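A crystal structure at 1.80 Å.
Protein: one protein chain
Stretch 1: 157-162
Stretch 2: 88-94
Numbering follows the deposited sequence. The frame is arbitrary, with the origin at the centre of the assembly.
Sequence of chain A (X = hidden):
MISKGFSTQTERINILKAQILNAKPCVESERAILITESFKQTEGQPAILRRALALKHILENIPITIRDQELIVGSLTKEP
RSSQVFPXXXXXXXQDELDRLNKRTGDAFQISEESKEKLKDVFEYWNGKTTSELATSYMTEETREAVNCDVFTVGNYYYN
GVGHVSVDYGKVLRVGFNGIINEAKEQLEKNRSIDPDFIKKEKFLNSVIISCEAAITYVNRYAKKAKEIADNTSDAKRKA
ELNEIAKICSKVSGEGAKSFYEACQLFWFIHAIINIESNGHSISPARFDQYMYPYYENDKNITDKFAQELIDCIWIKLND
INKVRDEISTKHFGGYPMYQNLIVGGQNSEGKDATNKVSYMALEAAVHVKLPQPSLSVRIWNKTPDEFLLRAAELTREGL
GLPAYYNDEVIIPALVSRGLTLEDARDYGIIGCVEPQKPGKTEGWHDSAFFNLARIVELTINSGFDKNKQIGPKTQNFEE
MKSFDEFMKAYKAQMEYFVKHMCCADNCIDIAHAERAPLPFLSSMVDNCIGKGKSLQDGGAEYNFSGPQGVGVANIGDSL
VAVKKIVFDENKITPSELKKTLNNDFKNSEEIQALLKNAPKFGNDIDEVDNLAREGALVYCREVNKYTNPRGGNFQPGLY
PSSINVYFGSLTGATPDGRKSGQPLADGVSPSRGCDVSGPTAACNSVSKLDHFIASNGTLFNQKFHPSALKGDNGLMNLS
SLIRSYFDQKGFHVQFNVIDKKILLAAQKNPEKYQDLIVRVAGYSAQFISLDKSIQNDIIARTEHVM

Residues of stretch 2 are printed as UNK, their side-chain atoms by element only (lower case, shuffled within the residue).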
# COMPACT_ATOMS: atom_id res chain seq x y z
N TYR A 157 14.09 -7.94 12.84
CA TYR A 157 13.32 -6.91 12.14
C TYR A 157 11.81 -7.05 12.37
O TYR A 157 11.01 -6.23 11.90
CB TYR A 157 13.63 -6.97 10.64
CG TYR A 157 15.09 -6.75 10.29
CD1 TYR A 157 15.61 -7.20 9.07
CD2 TYR A 157 15.96 -6.11 11.17
CE1 TYR A 157 16.95 -7.02 8.74
CE2 TYR A 157 17.31 -5.91 10.84
CZ TYR A 157 17.79 -6.38 9.62
OH TYR A 157 19.12 -6.20 9.27
N TYR A 158 11.44 -8.09 13.11
CA TYR A 158 10.05 -8.35 13.43
C TYR A 158 9.62 -7.50 14.63
O TYR A 158 8.59 -6.83 14.58
CB TYR A 158 9.86 -9.84 13.77
CG TYR A 158 8.44 -10.24 14.11
CD1 TYR A 158 7.51 -10.49 13.10
CD2 TYR A 158 8.03 -10.35 15.43
CE1 TYR A 158 6.19 -10.85 13.41
CE2 TYR A 158 6.72 -10.71 15.76
CZ TYR A 158 5.81 -10.96 14.74
OH TYR A 158 4.50 -11.30 15.04
N TYR A 159 10.42 -7.53 15.69
CA TYR A 159 10.10 -6.78 16.90
C TYR A 159 10.53 -5.33 16.91
O TYR A 159 9.94 -4.51 17.61
CB TYR A 159 10.72 -7.47 18.13
CG TYR A 159 10.11 -8.81 18.45
CD1 TYR A 159 10.83 -9.99 18.27
CD2 TYR A 159 8.80 -8.90 18.95
CE1 TYR A 159 10.27 -11.22 18.57
CE2 TYR A 159 8.24 -10.13 19.25
CZ TYR A 159 8.98 -11.29 19.06
OH TYR A 159 8.42 -12.51 19.36
N ASN A 160 11.56 -5.01 16.14
CA ASN A 160 12.06 -3.64 16.11
C ASN A 160 12.45 -3.16 14.72
O ASN A 160 12.20 -3.83 13.72
CB ASN A 160 13.25 -3.52 17.08
CG ASN A 160 12.84 -3.74 18.53
OD1 ASN A 160 12.27 -2.84 19.16
ND2 ASN A 160 13.09 -4.93 19.05
N GLY A 161 13.06 -1.97 14.67
CA GLY A 161 13.45 -1.39 13.41
C GLY A 161 14.52 -2.17 12.66
O GLY A 161 15.11 -3.10 13.20
N VAL A 162 14.76 -1.77 11.41
CA VAL A 162 15.75 -2.44 10.57
C VAL A 162 17.17 -1.93 10.83
O VAL A 162 18.01 -2.66 11.38
CB VAL A 162 15.40 -2.25 9.08
CG1 VAL A 162 16.48 -2.90 8.19
CG2 VAL A 162 14.03 -2.86 8.79
N UNK A 88 5.69 1.36 17.19
CA UNK A 88 5.26 1.17 15.81
C UNK A 88 5.70 -0.17 15.23
O UNK A 88 5.12 -0.64 14.25
o UNK A 88 7.71 3.42 16.95
c UNK A 88 7.91 3.47 15.72
o UNK A 88 8.59 4.37 15.18
c UNK A 88 7.32 2.39 14.83
c UNK A 88 5.80 2.30 14.91
N UNK A 89 6.72 -0.78 15.83
CA UNK A 89 7.21 -2.07 15.35
C UNK A 89 6.58 -3.23 16.13
O UNK A 89 6.10 -4.19 15.55
c UNK A 89 9.40 -0.99 14.68
c UNK A 89 10.58 1.14 13.27
c UNK A 89 10.20 -0.06 15.34
c UNK A 89 8.73 -2.11 15.44
c UNK A 89 10.80 1.00 14.64
c UNK A 89 9.19 -0.84 13.31
c UNK A 89 9.77 0.21 12.61
N UNK A 90 6.60 -3.12 17.46
CA UNK A 90 5.99 -4.12 18.34
C UNK A 90 5.96 -3.49 19.73
O UNK A 90 6.70 -2.56 20.00
o UNK A 90 8.01 -5.25 19.12
c UNK A 90 6.81 -5.42 18.39
N UNK A 91 5.10 -3.99 20.61
CA UNK A 91 5.02 -3.43 21.95
C UNK A 91 4.38 -4.36 22.96
O UNK A 91 4.52 -4.15 24.17
c UNK A 91 4.27 -2.10 21.91
n UNK A 91 2.66 -1.81 20.14
c UNK A 91 2.87 -2.25 21.38
o UNK A 91 1.98 -2.78 22.06
N UNK A 92 3.66 -5.37 22.49
CA UNK A 92 3.01 -6.30 23.39
C UNK A 92 4.02 -7.05 24.26
O UNK A 92 3.71 -7.45 25.38
c UNK A 92 -1.09 -7.00 20.48
c UNK A 92 0.91 -6.66 21.97
c UNK A 92 2.15 -7.30 22.60
n UNK A 92 -1.97 -6.20 21.37
c UNK A 92 0.05 -7.68 21.24
N UNK A 93 5.24 -7.22 23.76
CA UNK A 93 6.27 -7.91 24.55
C UNK A 93 6.63 -7.04 25.76
O UNK A 93 6.87 -7.56 26.85
n UNK A 93 8.92 -5.17 22.03
c UNK A 93 9.79 -6.34 25.28
c UNK A 93 8.10 -6.27 22.07
c UNK A 93 9.21 -6.19 24.01
c UNK A 93 11.11 -4.33 24.88
c UNK A 93 9.61 -5.09 23.21
c UNK A 93 8.24 -6.93 23.26
c UNK A 93 10.73 -5.41 25.70
c UNK A 93 10.56 -4.16 23.63
c UNK A 93 7.52 -8.17 23.71
N UNK A 94 6.66 -5.73 25.55
CA UNK A 94 7.00 -4.78 26.60
C UNK A 94 5.89 -4.81 27.65
O UNK A 94 6.15 -4.84 28.85
c UNK A 94 7.13 -3.37 26.04
c UNK A 94 8.32 -2.62 28.12
c UNK A 94 8.20 -2.43 26.62
c UNK A 94 7.82 -1.00 26.31
O HOH W 1 9.68 -2.80 20.39

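Position 88 has five side-chain atoms: three carbons in a row, the third carrying two oxygens. That is a carboxylate on a two-carbon arm, so the residue is Glu 88. It does not touch stretch 1. Both carboxylate oxygens are hydrogen-bonded elsewhere in the structure.

Position 89 has seven side-chain carbons, one followed by a ring of six. There is no oxygen on the ring. CB points toward stretch 1 and lies 3.5 Å from Tyr 159 O and 3.7 Å from Asn 160 CA. The residue is Phe 89. One face of its ring is covered by the backbone of stretch 1. Gly 161 N is 3.5 Å from Phe 89 CD1, and Gly 161 CA sits over the ring centre, 3.8 Å from the centroid, in a CH-pi contact. An ideal CB on the glycine would come within 3.4 Å of Phe 89 CE1, so the fit is tight.

Position 90 has one carbon and one oxygen. The oxygen is 2.6 Å from Tyr 159 O, a short distance that suits a hydroxyl giving its proton to a carbonyl. The residue is Ser 90. Its chi1 is p, and OG donates to Tyr 159 O. The same OG lies at the edge of the Tyr 159 ring, near its plane.

Position 91 has two carbons, the second carrying one oxygen and one nitrogen. The CA-to-CB bond points away from stretch 1, and the side chain makes no contact there. The residue is Asn 91. It holds the N-cap position, but its side chain makes no capping bond.

Position 92 has four carbons in a row ending in nitrogen. It is exposed and out of reach of stretch 1. The residue is Lys 92.

Position 93 has one carbon, then fused five- and six-membered rings with eight carbons and one nitrogen. A ring carbon lies 4.1 Å from Tyr 159 CD2. The residue is Trp 93, and that carbon is CD1. The tyrosine ring and the five-membered ring meet obliquely, with planes at 81° and centroids 5.9 Å apart.

Position 94 has four carbons, forked at the second. It makes no contact with stretch 1. The residue is Leu 94.

The contact combines one direct hydrogen bond with packing. Ser 90 binds the carbonyl of Tyr 159, next to the point where the chain leaves its helix. Phe 89 packs against Asn 160 and Gly 161, while Trp 93 meets the Tyr 159 ring. Water 1 bridges the stretches: it accepts from Trp 93 NE1 at 3.0 Å and lies 2.9 Å from Asn 160 OD1.

Stretch 2, residues 88-94: EFSNKWL
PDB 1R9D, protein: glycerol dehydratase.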